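PDB 4BQ2: B-agarase from Saccharophagus degradans, which hydrolyses agarose chains as a family 50 exo-beta-agarase, probably cutting beta-linked units from the chain end. Local coordinates for residues 525-535 and 542-553. Residues are numbered along the deposited sequence; the frame is centred on the assembly and turned at random.
Sequences SKLLKAKYKTI and WGLKLSSWAEFD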
loop_
_atom_site.group_PDB
_atom_site.type_symbol
_atom_site.label_atom_id
_atom_site.label_comp_id
_atom_site.label_asym_id
_atom_site.label_seq_id
_atom_site.Cartn_x
_atom_site.Cartn_y
_atom_site.Cartn_z
ATOM N N SER A 525 -12.992 -14.267 28.243
ATOM C CA SER A 525 -13.902 -14.889 29.224
ATOM C C SER A 525 -13.701 -14.350 30.645
ATOM O O SER A 525 -14.678 -14.005 31.327
ATOM C CB SER A 525 -13.725 -16.396 29.193
ATOM O OG SER A 525 -14.613 -17.012 30.104
ATOM N N LYS A 526 -12.435 -14.200 31.059
ATOM C CA LYS A 526 -12.094 -13.622 32.380
ATOM C C LYS A 526 -12.617 -12.198 32.558
ATOM O O LYS A 526 -13.150 -11.833 33.626
ATOM C CB LYS A 526 -10.576 -13.612 32.629
ATOM C CG LYS A 526 -9.904 -14.967 32.785
ATOM C CD LYS A 526 -8.480 -14.792 33.330
ATOM C CE LYS A 526 -7.613 -16.026 33.100
ATOM N NZ LYS A 526 -7.270 -16.241 31.661
ATOM N N LEU A 527 -12.430 -11.378 31.530
ATOM C CA LEU A 527 -12.869 -9.999 31.586
ATOM C C LEU A 527 -14.373 -9.892 31.706
ATOM O O LEU A 527 -14.872 -9.021 32.405
ATOM C CB LEU A 527 -12.388 -9.214 30.362
ATOM C CG LEU A 527 -10.878 -8.917 30.323
ATOM C CD1 LEU A 527 -10.494 -8.488 28.913
ATOM C CD2 LEU A 527 -10.459 -7.862 31.351
ATOM N N LEU A 528 -15.090 -10.749 30.989
ATOM C CA LEU A 528 -16.564 -10.708 31.001
ATOM C C LEU A 528 -17.128 -11.283 32.304
ATOM O O LEU A 528 -18.161 -10.810 32.813
ATOM C CB LEU A 528 -17.140 -11.449 29.801
ATOM C CG LEU A 528 -16.970 -10.782 28.433
ATOM C CD1 LEU A 528 -17.162 -11.852 27.384
ATOM C CD2 LEU A 528 -17.974 -9.657 28.232
ATOM N N LYS A 529 -16.445 -12.289 32.847
ATOM C CA LYS A 529 -16.778 -12.752 34.196
ATOM C C LYS A 529 -16.596 -11.678 35.254
ATOM O O LYS A 529 -17.435 -11.554 36.148
ATOM C CB LYS A 529 -16.023 -14.021 34.561
ATOM C CG LYS A 529 -16.628 -15.239 33.877
ATOM C CD LYS A 529 -15.664 -16.394 33.892
ATOM C CE LYS A 529 -16.159 -17.476 32.954
ATOM N NZ LYS A 529 -15.212 -18.617 32.932
ATOM N N ALA A 530 -15.515 -10.902 35.154
ATOM C CA ALA A 530 -15.286 -9.847 36.120
ATOM C C ALA A 530 -16.330 -8.744 35.939
ATOM O O ALA A 530 -16.764 -8.162 36.923
ATOM C CB ALA A 530 -13.871 -9.286 36.029
ATOM N N LYS A 531 -16.752 -8.488 34.696
ATOM C CA LYS A 531 -17.714 -7.412 34.420
ATOM C C LYS A 531 -19.114 -7.770 34.946
ATOM O O LYS A 531 -19.714 -6.986 35.668
ATOM C CB LYS A 531 -17.767 -7.090 32.912
ATOM C CG LYS A 531 -18.805 -6.052 32.520
ATOM C CD LYS A 531 -18.576 -5.478 31.131
ATOM C CE LYS A 531 -19.676 -4.487 30.756
ATOM N NZ LYS A 531 -19.629 -4.017 29.333
ATOM N N TYR A 532 -19.601 -8.956 34.592
ATOM C CA TYR A 532 -21.024 -9.339 34.756
ATOM C C TYR A 532 -21.278 -10.183 35.997
ATOM O O TYR A 532 -22.398 -10.203 36.506
ATOM C CB TYR A 532 -21.535 -10.105 33.530
ATOM C CG TYR A 532 -21.763 -9.217 32.332
ATOM C CD1 TYR A 532 -22.834 -8.311 32.298
ATOM C CD2 TYR A 532 -20.899 -9.263 31.235
ATOM C CE1 TYR A 532 -23.033 -7.464 31.214
ATOM C CE2 TYR A 532 -21.091 -8.434 30.143
ATOM C CZ TYR A 532 -22.165 -7.541 30.132
ATOM O OH TYR A 532 -22.346 -6.717 29.063
ATOM N N LYS A 533 -20.229 -10.881 36.450
ATOM C CA LYS A 533 -20.233 -11.796 37.620
ATOM C C LYS A 533 -21.021 -13.079 37.347
ATOM O O LYS A 533 -20.474 -14.177 37.411
ATOM C CB LYS A 533 -20.680 -11.124 38.943
ATOM C CG LYS A 533 -20.283 -9.664 39.151
ATOM C CD LYS A 533 -18.792 -9.444 39.377
ATOM C CE LYS A 533 -18.495 -7.962 39.506
ATOM N NZ LYS A 533 -17.055 -7.739 39.802
ATOM N N THR A 534 -22.292 -12.927 36.981
ATOM C CA THR A 534 -23.181 -14.062 36.821
ATOM C C THR A 534 -23.541 -14.191 35.356
ATOM O O THR A 534 -23.650 -13.172 34.650
ATOM C CB THR A 534 -24.505 -13.855 37.608
ATOM O OG1 THR A 534 -25.213 -12.750 37.045
ATOM C CG2 THR A 534 -24.245 -13.554 39.088
ATOM N N ILE A 535 -23.755 -15.427 34.909
ATOM C CA ILE A 535 -24.221 -15.658 33.550
ATOM C C ILE A 535 -25.583 -14.978 33.336
ATOM O O ILE A 535 -25.949 -14.685 32.202
ATOM C CB ILE A 535 -24.265 -17.169 33.180
ATOM C CG1 ILE A 535 -24.390 -17.403 31.660
ATOM C CG2 ILE A 535 -25.405 -17.880 33.890
ATOM C CD1 ILE A 535 -23.228 -16.876 30.820
ATOM N N TRP A 542 -26.859 -9.548 26.660
ATOM C CA TRP A 542 -26.724 -10.015 25.283
ATOM C C TRP A 542 -28.011 -10.527 24.700
ATOM O O TRP A 542 -28.052 -10.915 23.528
ATOM C CB TRP A 542 -25.652 -11.104 25.190
ATOM C CG TRP A 542 -24.245 -10.587 25.409
ATOM C CD1 TRP A 542 -23.881 -9.378 25.921
ATOM C CD2 TRP A 542 -23.025 -11.301 25.154
ATOM N NE1 TRP A 542 -22.506 -9.285 25.975
ATOM C CE2 TRP A 542 -21.962 -10.452 25.504
ATOM C CE3 TRP A 542 -22.735 -12.577 24.647
ATOM C CZ2 TRP A 542 -20.611 -10.843 25.383
ATOM C CZ3 TRP A 542 -21.402 -12.969 24.525
ATOM C CH2 TRP A 542 -20.356 -12.098 24.889
ATOM N N GLY A 543 -29.062 -10.505 25.519
ATOM C CA GLY A 543 -30.363 -11.049 25.131
ATOM C C GLY A 543 -30.308 -12.552 24.905
ATOM O O GLY A 543 -30.992 -13.066 24.036
ATOM N N LEU A 544 -29.496 -13.266 25.683
ATOM C CA LEU A 544 -29.317 -14.713 25.482
ATOM C C LEU A 544 -29.890 -15.541 26.641
ATOM O O LEU A 544 -30.374 -14.987 27.628
ATOM C CB LEU A 544 -27.822 -15.040 25.300
ATOM C CG LEU A 544 -27.039 -14.555 24.074
ATOM C CD1 LEU A 544 -25.580 -14.972 24.178
ATOM C CD2 LEU A 544 -27.637 -15.089 22.783
ATOM N N LYS A 545 -29.796 -16.865 26.531
ATOM C CA LYS A 545 -30.325 -17.772 27.554
ATOM C C LYS A 545 -29.338 -18.888 27.844
ATOM O O LYS A 545 -29.721 -20.060 27.957
ATOM C CB LYS A 545 -31.647 -18.388 27.094
ATOM C CG LYS A 545 -32.778 -17.406 26.854
ATOM C CD LYS A 545 -33.994 -18.148 26.318
ATOM C CE LYS A 545 -33.617 -19.033 25.130
ATOM N NZ LYS A 545 -34.315 -20.354 25.138
ATOM N N LEU A 546 -28.059 -18.542 27.953
ATOM C CA LEU A 546 -27.045 -19.549 28.237
ATOM C C LEU A 546 -27.312 -20.156 29.619
ATOM O O LEU A 546 -27.753 -19.464 30.520
ATOM C CB LEU A 546 -25.659 -18.916 28.214
ATOM C CG LEU A 546 -25.257 -18.480 26.804
ATOM C CD1 LEU A 546 -24.274 -17.308 26.893
ATOM C CD2 LEU A 546 -24.699 -19.702 26.077
ATOM N N SER A 547 -27.027 -21.436 29.775
ATOM C CA SER A 547 -27.378 -22.123 31.013
ATOM C C SER A 547 -26.276 -21.921 32.062
ATOM O O SER A 547 -26.521 -22.096 33.276
ATOM C CB SER A 547 -27.587 -23.600 30.730
ATOM O OG SER A 547 -26.368 -24.153 30.287
ATOM N N SER A 548 -25.074 -21.539 31.597
ATOM C CA SER A 548 -23.905 -21.398 32.498
ATOM C C SER A 548 -22.719 -20.671 31.868
ATOM O O SER A 548 -22.655 -20.486 30.639
ATOM C CB SER A 548 -23.428 -22.782 33.001
ATOM O OG SER A 548 -22.830 -23.550 31.970
ATOM N N TRP A 549 -21.779 -20.263 32.721
ATOM C CA TRP A 549 -20.439 -19.865 32.255
ATOM C C TRP A 549 -19.745 -20.974 31.475
ATOM O O TRP A 549 -18.964 -20.696 30.569
ATOM C CB TRP A 549 -19.551 -19.420 33.411
ATOM C CG TRP A 549 -19.888 -18.062 33.864
ATOM C CD1 TRP A 549 -20.383 -17.717 35.074
ATOM C CD2 TRP A 549 -19.777 -16.851 33.108
ATOM N NE1 TRP A 549 -20.600 -16.363 35.134
ATOM C CE2 TRP A 549 -20.232 -15.801 33.939
ATOM C CE3 TRP A 549 -19.354 -16.549 31.804
ATOM C CZ2 TRP A 549 -20.260 -14.462 33.520
ATOM C CZ3 TRP A 549 -19.369 -15.221 31.393
ATOM C CH2 TRP A 549 -19.838 -14.190 32.250
ATOM N N ALA A 550 -20.027 -22.227 31.835
ATOM C CA ALA A 550 -19.446 -23.363 31.143
ATOM C C ALA A 550 -19.983 -23.493 29.714
ATOM O O ALA A 550 -19.213 -23.790 28.787
ATOM C CB ALA A 550 -19.648 -24.643 31.937
ATOM N N GLU A 551 -21.283 -23.244 29.523
ATOM C CA GLU A 551 -21.843 -23.179 28.162
ATOM C C GLU A 551 -21.313 -21.958 27.401
ATOM O O GLU A 551 -21.018 -22.021 26.204
ATOM C CB GLU A 551 -23.376 -23.162 28.165
ATOM C CG GLU A 551 -23.973 -23.389 26.777
ATOM C CD GLU A 551 -25.497 -23.578 26.770
ATOM O OE1 GLU A 551 -26.212 -23.018 27.639
ATOM O OE2 GLU A 551 -25.977 -24.298 25.873
ATOM N N PHE A 552 -21.211 -20.828 28.096
ATOM C CA PHE A 552 -20.622 -19.643 27.492
ATOM C C PHE A 552 -19.214 -19.976 26.960
ATOM O O PHE A 552 -18.847 -19.581 25.836
ATOM C CB PHE A 552 -20.530 -18.512 28.513
ATOM C CG PHE A 552 -19.751 -17.339 28.012
ATOM C CD1 PHE A 552 -20.363 -16.383 27.215
ATOM C CD2 PHE A 552 -18.393 -17.229 28.287
ATOM C CE1 PHE A 552 -19.646 -15.304 26.733
ATOM C CE2 PHE A 552 -17.662 -16.152 27.798
ATOM C CZ PHE A 552 -18.295 -15.187 27.027
ATOM N N ASP A 553 -18.447 -20.712 27.762
ATOM C CA ASP A 553 -17.061 -21.081 27.410
ATOM C C ASP A 553 -16.907 -22.154 26.343
ATOM O O ASP A 553 -15.775 -22.565 26.034
ATOM C CB ASP A 553 -16.252 -21.436 28.654
ATOM C CG ASP A 553 -15.868 -20.195 29.468
ATOM O OD1 ASP A 553 -15.792 -19.074 28.890
ATOM O OD2 ASP A 553 -15.648 -20.340 30.689
#
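Ser525 OG donates to Asp553 OD1 over 2.7 Å, the shortest polar bond between helix 519-532 and the end of helix 549-552. One turn further along the first helix, Lys529 NZ forms a salt bridge to Asp553 OD2 at 2.9 Å. Each oxygen accepts on its syn lone pair, the side facing its partner oxygen, and the two donors together fix the rotation of the carboxylate. Ser515 adds a weak hydrogen bond to OD1.

To reach Asp553, Lys529 runs extended beyond CG across the indole of Trp549. Its CG sits 3.4 Å from the centroid of the six-membered ring of Trp549, only 3° off the normal, a CH-pi contact that uses the methylenes as apolar cover and leaves the ammonium for the acid. Over the opposite face Ile535 CD1 makes a second, longer CH-pi contact, sandwiching the indole between the two residues. With CG1 anti to the backbone N (chi1 -165°), Ile535 carries CD1 over the indole and on to Phe552 CB, 3.9 Å away. The indole's rotation is fixed further by Trp549 NE1, which donates to Lys533 O at 3.2 Å; the bond is bent, 142° at the hydrogen, and NE1 stands above the carbonyl plane. Lys533, the first residue past the helix and with positive phi, supplies this carbonyl where the chain turns away.

Deeper in, the two methyls of Leu528 let one side chain touch two rings: CD1 meets Phe552 CZ at 3.5 Å and CD2 approaches Trp542 CZ2 at 4.1 Å. Trp542 NE1 and Tyr532 OH both bond to Asp570 of helix 565-593, which ties the two segments to that long helix.

This contact, its centre about 41 Å from that of the chain, therefore joins helix 519-532 to the short helix 549-552 through an apolar core of aromatic and branched residues, with a charged pair along its outer side that probably favours an ionised Asp553.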